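Local coordinates for TRAP dicarboxylate ABC transporter, substrate-binding protein (Roseobacter denitrificans, PDB 4OVQ) that binds beta-D-glucuronate in the periplasm and probably hands such sugar acids to a TRAP-type membrane transporter for uptake, at residues G35-F45 / S261-R272; L173-L181 / F296-Y304. All blocks are in the same frame, centred on the assembly; numbering follows the deposited sequence.

Contact 1 of 2, residues G35-F45 / S261-R272; sequences GYPNTVAMDKF and SALYQRDLWNKR
The long helix 248-282, a hallmark of TRAP solute-binding proteins, packs here against helix 37-52, with Pro37 as a knob in a hole made by Gln265, Leu268, Trp269 and Arg272. The short segments run nearly antiparallel at 157°, their axes 8.7 Å apart at closest. Pro37 CG presses on the aliphatic root of Arg272, 3.5 Å from Arg272 CB, and Pro37 CB and CG also lie obliquely against Trp269 CE3. One turn on, the small Ala41 allows a close approach, its CB 3.4 Å from Gln265 CB.

Ser261 OG donates to Ala41 O over 2.7 Å, coming from above the carbonyl plane while Phe45 N arrives from the opposite face, which leaves that oxygen gripped twice; the same hydroxyl is bonded to Tyr141 of strand 135-141. Gln265, its chain bent at chi2 (-88°), donates a hydrogen bond from NE2 to Asn38 OD1 at 3.2 Å, from above the carbonyl plane rather than on a lone pair, and NE2 is also bonded to Asp142 O.

Toward the glucuronate pocket of this periplasmic binding protein, the contact supplies residues that touch pocket residues. Trp269 CZ3 and CH2 each stand 3.5 Å from Tyr36 OH, the hydroxyl lying at the indole edge; that OH is hydrogen-bonded to Ser211 of the pocket, and the Tyr36 ring stacks on His32. Asn38 ND2 is held by Asn86. Arg272 sets its guanidinium with one face toward Tyr36 CD1, while NH1 forms a salt bridge to Glu213 and NE bonds Ser276. On the other flank Val40 CG1, anti to the backbone N (chi1 173°), touches both Leu268 CD1, at 3.5 Å, and the Tyr264 ring; Lys44 CB and CG lie by Tyr264 CD2, and Lys44 NZ forms a salt bridge with Glu47.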
loop_
_atom_site.group_PDB
_atom_site.type_symbol
_atom_site.label_atom_id
_atom_site.label_comp_id
_atom_site.label_asym_id
_atom_site.label_seq_id
_atom_site.Cartn_x
_atom_site.Cartn_y
_atom_site.Cartn_z
ATOM N N GLY A 35 2.082 -1.617 -17.441
ATOM C CA GLY A 35 1.116 -2.689 -17.400
ATOM C C GLY A 35 0.623 -3.076 -16.040
ATOM O O GLY A 35 -0.316 -3.889 -15.922
ATOM N N TYR A 36 1.258 -2.519 -14.985
ATOM C CA TYR A 36 0.821 -2.775 -13.633
ATOM C C TYR A 36 -0.567 -2.184 -13.478
ATOM O O TYR A 36 -0.850 -1.127 -14.067
ATOM C CB TYR A 36 1.785 -2.124 -12.637
ATOM C CG TYR A 36 1.762 -2.696 -11.252
ATOM C CD1 TYR A 36 2.475 -3.856 -10.946
ATOM C CD2 TYR A 36 1.062 -2.058 -10.224
ATOM C CE1 TYR A 36 2.454 -4.367 -9.656
ATOM C CE2 TYR A 36 1.045 -2.552 -8.938
ATOM C CZ TYR A 36 1.748 -3.712 -8.657
ATOM O OH TYR A 36 1.759 -4.211 -7.386
ATOM N N PRO A 37 -1.422 -2.873 -12.742
ATOM C CA PRO A 37 -2.813 -2.451 -12.552
ATOM C C PRO A 37 -2.905 -0.974 -12.210
ATOM O O PRO A 37 -3.667 -0.231 -12.836
ATOM C CB PRO A 37 -3.289 -3.330 -11.398
ATOM C CG PRO A 37 -2.531 -4.642 -11.646
ATOM C CD PRO A 37 -1.173 -4.202 -12.160
ATOM N N ASN A 38 -2.112 -0.528 -11.237
ATOM C CA ASN A 38 -2.154 0.877 -10.841
ATOM C C ASN A 38 -1.741 1.852 -11.937
ATOM O O ASN A 38 -2.212 2.999 -12.027
ATOM C CB ASN A 38 -1.213 1.114 -9.655
ATOM C CG ASN A 38 -1.564 0.308 -8.449
ATOM O OD1 ASN A 38 -1.966 -0.846 -8.536
ATOM N ND2 ASN A 38 -1.369 0.900 -7.281
ATOM N N THR A 39 -0.791 1.428 -12.745
ATOM C CA THR A 39 -0.309 2.239 -13.807
ATOM C C THR A 39 -1.396 2.482 -14.862
ATOM O O THR A 39 -1.706 3.611 -15.220
ATOM C CB THR A 39 0.907 1.544 -14.426
ATOM O OG1 THR A 39 1.915 1.376 -13.397
ATOM C CG2 THR A 39 1.453 2.346 -15.516
ATOM N N VAL A 40 -1.976 1.385 -15.310
ATOM C CA VAL A 40 -3.021 1.419 -16.347
ATOM C C VAL A 40 -4.206 2.203 -15.791
ATOM O O VAL A 40 -4.817 3.051 -16.484
ATOM C CB VAL A 40 -3.418 0.013 -16.706
ATOM C CG1 VAL A 40 -4.618 0.022 -17.657
ATOM C CG2 VAL A 40 -2.249 -0.717 -17.375
ATOM N N ALA A 41 -4.507 1.988 -14.522
ATOM C CA ALA A 41 -5.656 2.673 -13.903
ATOM C C ALA A 41 -5.419 4.179 -13.693
ATOM O O ALA A 41 -6.361 4.964 -13.802
ATOM C CB ALA A 41 -6.051 1.999 -12.580
HETATM N N MSE A 42 -4.201 4.590 -13.337
HETATM C CA MSE A 42 -3.942 6.004 -13.237
HETATM C C MSE A 42 -3.969 6.689 -14.609
HETATM O O MSE A 42 -4.362 7.845 -14.708
HETATM C CB MSE A 42 -2.604 6.263 -12.475
HETATM C CG MSE A 42 -2.670 5.908 -10.990
HETATM SE SE MSE A 42 -3.937 7.029 -10.010
HETATM C CE MSE A 42 -2.798 8.621 -9.918
ATOM N N ASP A 43 -3.523 5.982 -15.643
ATOM C CA ASP A 43 -3.678 6.493 -17.012
ATOM C C ASP A 43 -5.160 6.702 -17.285
ATOM O O ASP A 43 -5.569 7.720 -17.856
ATOM C CB ASP A 43 -3.037 5.554 -18.059
ATOM C CG ASP A 43 -1.520 5.680 -18.106
ATOM O OD1 ASP A 43 -1.027 6.744 -17.677
ATOM O OD2 ASP A 43 -0.857 4.715 -18.548
ATOM N N LYS A 44 -5.964 5.759 -16.842
ATOM C CA LYS A 44 -7.406 5.873 -17.032
ATOM C C LYS A 44 -8.005 7.046 -16.250
ATOM O O LYS A 44 -8.906 7.758 -16.745
ATOM C CB LYS A 44 -8.091 4.553 -16.689
ATOM C CG LYS A 44 -9.607 4.544 -17.025
ATOM C CD LYS A 44 -9.920 4.772 -18.531
ATOM C CE LYS A 44 -9.204 3.771 -19.429
ATOM N NZ LYS A 44 -9.706 3.791 -20.870
ATOM N N PHE A 45 -7.527 7.254 -15.024
ATOM C CA PHE A 45 -7.918 8.406 -14.247
ATOM C C PHE A 45 -7.591 9.683 -15.006
ATOM O O PHE A 45 -8.445 10.566 -15.149
ATOM C CB PHE A 45 -7.258 8.376 -12.883
ATOM C CG PHE A 45 -7.464 9.641 -12.059
ATOM C CD1 PHE A 45 -8.761 10.111 -11.748
ATOM C CD2 PHE A 45 -6.375 10.348 -11.581
ATOM C CE1 PHE A 45 -8.948 11.251 -10.969
ATOM C CE2 PHE A 45 -6.545 11.499 -10.791
ATOM C CZ PHE A 45 -7.833 11.955 -10.474
ATOM N N SER A 261 -11.869 5.010 -12.236
ATOM C CA SER A 261 -10.537 4.474 -12.339
ATOM C C SER A 261 -10.322 3.369 -11.323
ATOM O O SER A 261 -9.755 2.334 -11.617
ATOM C CB SER A 261 -9.536 5.589 -12.086
ATOM O OG SER A 261 -8.218 5.128 -11.828
ATOM N N ALA A 262 -10.797 3.602 -10.089
ATOM C CA ALA A 262 -10.589 2.592 -9.059
ATOM C C ALA A 262 -11.372 1.302 -9.271
ATOM O O ALA A 262 -10.856 0.237 -9.000
ATOM C CB ALA A 262 -10.825 3.174 -7.674
ATOM N N LEU A 263 -12.611 1.398 -9.758
ATOM C CA LEU A 263 -13.328 0.170 -10.104
ATOM C C LEU A 263 -12.591 -0.613 -11.197
ATOM O O LEU A 263 -12.467 -1.825 -11.129
ATOM C CB LEU A 263 -14.749 0.515 -10.535
ATOM C CG LEU A 263 -15.612 1.108 -9.416
ATOM C CD1 LEU A 263 -16.993 1.406 -9.934
ATOM C CD2 LEU A 263 -15.708 0.174 -8.192
ATOM N N TYR A 264 -12.021 0.096 -12.176
ATOM C CA TYR A 264 -11.213 -0.562 -13.210
ATOM C C TYR A 264 -9.945 -1.198 -12.620
ATOM O O TYR A 264 -9.614 -2.352 -12.880
ATOM C CB TYR A 264 -10.884 0.487 -14.279
ATOM C CG TYR A 264 -10.133 0.013 -15.499
ATOM C CD1 TYR A 264 -10.487 -1.158 -16.175
ATOM C CD2 TYR A 264 -9.079 0.765 -15.990
ATOM C CE1 TYR A 264 -9.792 -1.556 -17.307
ATOM C CE2 TYR A 264 -8.397 0.382 -17.111
ATOM C CZ TYR A 264 -8.746 -0.774 -17.761
ATOM O OH TYR A 264 -8.026 -1.124 -18.888
ATOM N N GLN A 265 -9.264 -0.434 -11.761
ATOM C CA GLN A 265 -8.068 -0.916 -11.086
ATOM C C GLN A 265 -8.332 -2.220 -10.344
ATOM O O GLN A 265 -7.514 -3.153 -10.370
ATOM C CB GLN A 265 -7.519 0.142 -10.111
ATOM C CG GLN A 265 -6.124 -0.184 -9.558
ATOM C CD GLN A 265 -6.138 -1.033 -8.283
ATOM O OE1 GLN A 265 -7.168 -1.190 -7.651
ATOM N NE2 GLN A 265 -4.994 -1.584 -7.923
ATOM N N ARG A 266 -9.487 -2.280 -9.700
ATOM C CA ARG A 266 -9.818 -3.461 -8.926
ATOM C C ARG A 266 -10.031 -4.663 -9.848
ATOM O O ARG A 266 -9.544 -5.765 -9.541
ATOM C CB ARG A 266 -10.962 -3.173 -7.980
ATOM C CG ARG A 266 -10.487 -2.262 -6.849
ATOM C CD ARG A 266 -11.579 -1.680 -6.032
ATOM N NE ARG A 266 -12.460 -2.683 -5.479
ATOM C CZ ARG A 266 -13.582 -2.393 -4.833
ATOM N NH1 ARG A 266 -14.341 -3.382 -4.364
ATOM N NH2 ARG A 266 -13.950 -1.120 -4.664
ATOM N N ASP A 267 -10.650 -4.439 -11.011
ATOM C CA ASP A 267 -10.776 -5.516 -12.016
ATOM C C ASP A 267 -9.406 -5.937 -12.556
ATOM O O ASP A 267 -9.122 -7.133 -12.717
ATOM C CB ASP A 267 -11.654 -5.057 -13.182
ATOM C CG ASP A 267 -13.106 -4.859 -12.787
ATOM O OD1 ASP A 267 -13.548 -5.426 -11.756
ATOM O OD2 ASP A 267 -13.831 -4.137 -13.518
ATOM N N LEU A 268 -8.559 -4.967 -12.877
ATOM C CA LEU A 268 -7.206 -5.274 -13.358
ATOM C C LEU A 268 -6.431 -6.025 -12.277
ATOM O O LEU A 268 -5.698 -6.971 -12.552
ATOM C CB LEU A 268 -6.433 -4.010 -13.758
ATOM C CG LEU A 268 -6.981 -3.201 -14.930
ATOM C CD1 LEU A 268 -6.137 -1.939 -15.147
ATOM C CD2 LEU A 268 -7.008 -4.082 -16.180
ATOM N N TRP A 269 -6.573 -5.564 -11.038
ATOM C CA TRP A 269 -5.808 -6.119 -9.919
ATOM C C TRP A 269 -6.057 -7.613 -9.735
ATOM O O TRP A 269 -5.112 -8.398 -9.604
ATOM C CB TRP A 269 -6.129 -5.378 -8.609
ATOM C CG TRP A 269 -5.280 -5.935 -7.513
ATOM C CD1 TRP A 269 -5.652 -6.842 -6.557
ATOM C CD2 TRP A 269 -3.891 -5.676 -7.308
ATOM N NE1 TRP A 269 -4.563 -7.162 -5.764
ATOM C CE2 TRP A 269 -3.474 -6.467 -6.219
ATOM C CE3 TRP A 269 -2.959 -4.879 -7.959
ATOM C CZ2 TRP A 269 -2.152 -6.459 -5.745
ATOM C CZ3 TRP A 269 -1.657 -4.882 -7.508
ATOM C CH2 TRP A 269 -1.271 -5.663 -6.389
ATOM N N ASN A 270 -7.315 -8.031 -9.731
ATOM C CA ASN A 270 -7.594 -9.435 -9.459
ATOM C C ASN A 270 -7.041 -10.368 -10.538
ATOM O O ASN A 270 -6.511 -11.436 -10.229
ATOM C CB ASN A 270 -9.094 -9.657 -9.211
ATOM C CG ASN A 270 -9.528 -9.194 -7.814
ATOM O OD1 ASN A 270 -10.506 -8.456 -7.661
ATOM N ND2 ASN A 270 -8.799 -9.633 -6.789
ATOM N N LYS A 271 -7.098 -9.949 -11.794
ATOM C CA LYS A 271 -6.471 -10.737 -12.858
ATOM C C LYS A 271 -4.936 -10.756 -12.721
ATOM O O LYS A 271 -4.267 -11.712 -13.109
ATOM C CB LYS A 271 -6.883 -10.183 -14.222
ATOM C CG LYS A 271 -8.337 -10.496 -14.572
ATOM C CD LYS A 271 -8.593 -10.296 -16.046
ATOM C CE LYS A 271 -8.802 -8.829 -16.365
ATOM N NZ LYS A 271 -8.594 -8.552 -17.817
ATOM N N ARG A 272 -4.366 -9.705 -12.142
ATOM C CA ARG A 272 -2.913 -9.573 -12.149
ATOM C C ARG A 272 -2.294 -10.405 -11.061
ATOM O O ARG A 272 -1.185 -10.916 -11.233
ATOM C CB ARG A 272 -2.489 -8.121 -11.959
ATOM C CG ARG A 272 -0.991 -7.927 -11.905
ATOM C CD ARG A 272 -0.338 -8.610 -13.076
ATOM N NE ARG A 272 1.086 -8.356 -13.102
ATOM C CZ ARG A 272 1.662 -7.328 -13.713
ATOM N NH1 ARG A 272 2.985 -7.210 -13.673
ATOM N NH2 ARG A 272 0.932 -6.464 -14.404
#

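Contact 2 of 2, residues L173-L181 / F296-Y304; sequences LFTGMIAEL and FQAAMAPVY
Val303, on the first turn of helix 301-310, fits knob-into-hole among Leu173, Gly176, Met177 and Glu180 of helix 172-180, joining C-terminal helices to the helix that links parallel strands 165-168 and 184-187 in a beta-alpha-beta crossover. The apolar packing is close where Gly176 exposes its backbone: Val303 CG2 lies 3.7 Å from Gly176 C, while CG1 faces Leu173 O. Beside it the selenomethionine Met300, bent at chi2 and chi3, sets SE 3.7 Å from CG of Met177, also a selenomethionine, and brings CE to Met177 O and Glu180 CB. Leu181 crosses Phe296 at about a right angle, Leu181 CD2 to Phe296 CD1 3.7 Å.

Polar groups here meet carbon, and no hydrogen bond spans the segments. Glu180 folds back at chi2 (-66°), which lays its carboxylate along the Pro302 ring, with Glu180 CG 4.0 Å from Val303 CG2. With an alanine here the CB contacts would remain, but the flank of Pro302 and one wall of the Val303 hole would probably be uncovered. At the turn from Ala298 to Ala301, Ala299 O stands 3.4 Å from Glu180 CB.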
loop_
_atom_site.group_PDB
_atom_site.type_symbol
_atom_site.label_atom_id
_atom_site.label_comp_id
_atom_site.label_asym_id
_atom_site.label_seq_id
_atom_site.Cartn_x
_atom_site.Cartn_y
_atom_site.Cartn_z
ATOM N N LEU A 173 5.552 1.077 12.610
ATOM C CA LEU A 173 4.726 -0.105 12.839
ATOM C C LEU A 173 5.345 -1.355 12.209
ATOM O O LEU A 173 5.226 -2.451 12.733
ATOM C CB LEU A 173 3.317 0.069 12.295
ATOM C CG LEU A 173 2.264 0.564 13.268
ATOM C CD1 LEU A 173 2.756 1.823 13.978
ATOM C CD2 LEU A 173 0.957 0.812 12.504
ATOM N N PHE A 174 5.977 -1.181 11.051
ATOM C CA PHE A 174 6.534 -2.321 10.325
ATOM C C PHE A 174 7.884 -2.746 10.910
ATOM O O PHE A 174 8.225 -3.940 10.915
ATOM C CB PHE A 174 6.696 -1.993 8.842
ATOM C CG PHE A 174 5.453 -1.453 8.191
ATOM C CD1 PHE A 174 4.181 -1.893 8.573
ATOM C CD2 PHE A 174 5.554 -0.500 7.212
ATOM C CE1 PHE A 174 3.060 -1.391 7.973
ATOM C CE2 PHE A 174 4.416 0.014 6.613
ATOM C CZ PHE A 174 3.178 -0.407 7.009
ATOM N N THR A 175 8.640 -1.781 11.419
ATOM C CA THR A 175 9.882 -2.119 12.108
ATOM C C THR A 175 9.521 -2.921 13.355
ATOM O O THR A 175 10.142 -3.945 13.660
ATOM C CB THR A 175 10.731 -0.882 12.485
ATOM O OG1 THR A 175 9.949 0.026 13.254
ATOM C CG2 THR A 175 11.229 -0.178 11.276
ATOM N N GLY A 176 8.500 -2.467 14.070
ATOM C CA GLY A 176 7.995 -3.252 15.186
ATOM C C GLY A 176 7.543 -4.671 14.874
ATOM O O GLY A 176 7.874 -5.628 15.572
HETATM N N MSE A 177 6.744 -4.810 13.829
HETATM C CA MSE A 177 6.276 -6.103 13.388
HETATM C C MSE A 177 7.463 -7.045 13.221
HETATM O O MSE A 177 7.413 -8.164 13.674
HETATM C CB MSE A 177 5.501 -5.968 12.054
HETATM C CG MSE A 177 5.146 -7.275 11.373
HETATM SE SE MSE A 177 4.351 -7.029 9.640
HETATM C CE MSE A 177 5.909 -6.581 8.676
ATOM N N ILE A 178 8.517 -6.600 12.543
ATOM C CA ILE A 178 9.649 -7.488 12.286
ATOM C C ILE A 178 10.385 -7.815 13.581
ATOM O O ILE A 178 10.714 -8.974 13.827
ATOM C CB ILE A 178 10.620 -6.918 11.236
ATOM C CG1 ILE A 178 9.885 -6.668 9.900
ATOM C CG2 ILE A 178 11.836 -7.845 11.052
ATOM C CD1 ILE A 178 9.446 -7.939 9.155
ATOM N N ALA A 179 10.610 -6.803 14.412
ATOM C CA ALA A 179 11.355 -6.990 15.658
ATOM C C ALA A 179 10.632 -7.998 16.559
ATOM O O ALA A 179 11.284 -8.815 17.242
ATOM C CB ALA A 179 11.560 -5.653 16.352
ATOM N N GLU A 180 9.298 -8.008 16.527
ATOM C CA GLU A 180 8.536 -8.939 17.389
ATOM C C GLU A 180 8.516 -10.394 16.866
ATOM O O GLU A 180 8.151 -11.345 17.588
ATOM C CB GLU A 180 7.109 -8.416 17.616
ATOM C CG GLU A 180 7.092 -7.032 18.259
ATOM C CD GLU A 180 7.648 -7.030 19.685
ATOM O OE1 GLU A 180 7.658 -8.109 20.316
ATOM O OE2 GLU A 180 8.090 -5.962 20.159
ATOM N N LEU A 181 8.925 -10.569 15.612
ATOM C CA LEU A 181 9.124 -11.882 15.047
ATOM C C LEU A 181 10.593 -12.259 15.172
ATOM O O LEU A 181 11.008 -13.301 14.676
ATOM C CB LEU A 181 8.676 -11.896 13.583
ATOM C CG LEU A 181 7.192 -11.579 13.335
ATOM C CD1 LEU A 181 6.907 -11.489 11.848
ATOM C CD2 LEU A 181 6.307 -12.648 13.975
ATOM N N PHE A 296 2.024 -15.661 14.737
ATOM C CA PHE A 296 2.401 -14.396 14.113
ATOM C C PHE A 296 1.505 -13.297 14.636
ATOM O O PHE A 296 1.983 -12.233 15.038
ATOM C CB PHE A 296 2.293 -14.491 12.597
ATOM C CG PHE A 296 3.352 -15.347 11.971
ATOM C CD1 PHE A 296 4.563 -14.804 11.573
ATOM C CD2 PHE A 296 3.140 -16.709 11.792
ATOM C CE1 PHE A 296 5.541 -15.614 10.993
ATOM C CE2 PHE A 296 4.100 -17.508 11.218
ATOM C CZ PHE A 296 5.307 -16.964 10.823
ATOM N N GLN A 297 0.200 -13.554 14.639
ATOM C CA GLN A 297 -0.742 -12.596 15.202
ATOM C C GLN A 297 -0.465 -12.306 16.668
ATOM O O GLN A 297 -0.486 -11.160 17.091
ATOM C CB GLN A 297 -2.161 -13.111 15.100
ATOM C CG GLN A 297 -2.593 -13.494 13.722
ATOM C CD GLN A 297 -4.089 -13.543 13.604
ATOM O OE1 GLN A 297 -4.795 -12.679 14.139
ATOM N NE2 GLN A 297 -4.590 -14.554 12.903
ATOM N N ALA A 298 -0.270 -13.356 17.465
ATOM C CA ALA A 298 -0.103 -13.176 18.900
ATOM C C ALA A 298 1.090 -12.294 19.197
ATOM O O ALA A 298 1.099 -11.530 20.160
ATOM C CB ALA A 298 0.060 -14.530 19.585
ATOM N N ALA A 299 2.112 -12.392 18.350
ATOM C CA ALA A 299 3.345 -11.667 18.566
ATOM C C ALA A 299 3.193 -10.159 18.314
ATOM O O ALA A 299 4.039 -9.355 18.719
ATOM C CB ALA A 299 4.440 -12.220 17.636
HETATM N N MSE A 300 2.084 -9.782 17.684
HETATM C CA MSE A 300 1.836 -8.368 17.368
HETATM C C MSE A 300 1.204 -7.593 18.499
HETATM O O MSE A 300 0.965 -6.396 18.361
HETATM C CB MSE A 300 0.932 -8.240 16.153
HETATM C CG MSE A 300 1.447 -8.955 14.978
HETATM SE SE MSE A 300 3.100 -8.214 14.311
HETATM C CE MSE A 300 4.417 -9.143 15.326
ATOM N N ALA A 301 0.919 -8.268 19.611
ATOM C CA ALA A 301 0.277 -7.601 20.728
ATOM C C ALA A 301 0.946 -6.277 21.047
ATOM O O ALA A 301 0.259 -5.261 21.146
ATOM C CB ALA A 301 0.241 -8.509 21.969
ATOM N N PRO A 302 2.289 -6.267 21.187
ATOM C CA PRO A 302 3.065 -5.063 21.516
ATOM C C PRO A 302 3.019 -3.951 20.447
ATOM O O PRO A 302 3.229 -2.783 20.756
ATOM C CB PRO A 302 4.504 -5.581 21.685
ATOM C CG PRO A 302 4.433 -7.017 21.641
ATOM C CD PRO A 302 3.171 -7.427 20.976
ATOM N N VAL A 303 2.781 -4.311 19.194
ATOM C CA VAL A 303 2.680 -3.309 18.140
ATOM C C VAL A 303 1.326 -2.588 18.235
ATOM O O VAL A 303 1.260 -1.352 18.103
ATOM C CB VAL A 303 2.891 -3.951 16.749
ATOM C CG1 VAL A 303 2.753 -2.916 15.619
ATOM C CG2 VAL A 303 4.268 -4.619 16.679
ATOM N N TYR A 304 0.257 -3.358 18.432
ATOM C CA TYR A 304 -1.083 -2.792 18.606
ATOM C C TYR A 304 -1.119 -1.956 19.857
ATOM O O TYR A 304 -1.570 -0.808 19.862
ATOM C CB TYR A 304 -2.131 -3.886 18.745
ATOM C CG TYR A 304 -2.698 -4.413 17.456
ATOM C CD1 TYR A 304 -1.977 -5.293 16.668
ATOM C CD2 TYR A 304 -3.950 -4.040 17.028
ATOM C CE1 TYR A 304 -2.482 -5.785 15.502
ATOM C CE2 TYR A 304 -4.471 -4.538 15.850
ATOM C CZ TYR A 304 -3.728 -5.404 15.084
ATOM O OH TYR A 304 -4.235 -5.906 13.905
#

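The two contacts illustrate how helix packing in one binding protein can lie beside the pocket or away from it. Their centres lie 31 Å apart, on opposite sides of the chain's centre, and their nearest atoms remain about 15 Å from each other, so neither touches the other. Contact 1 borders the pocket: the Tyr36 side chain is about 5 Å from the glucuronate, and those of Asn38 and Trp269 are about 3 Å from the side chains of the ligand-binding residues Glu234 and Asn208. Contact 2 is more remote, with the Met177 side chain about 10 Å from the sugar and about 7 Å from that of Arg146. Along the chain their segments alternate.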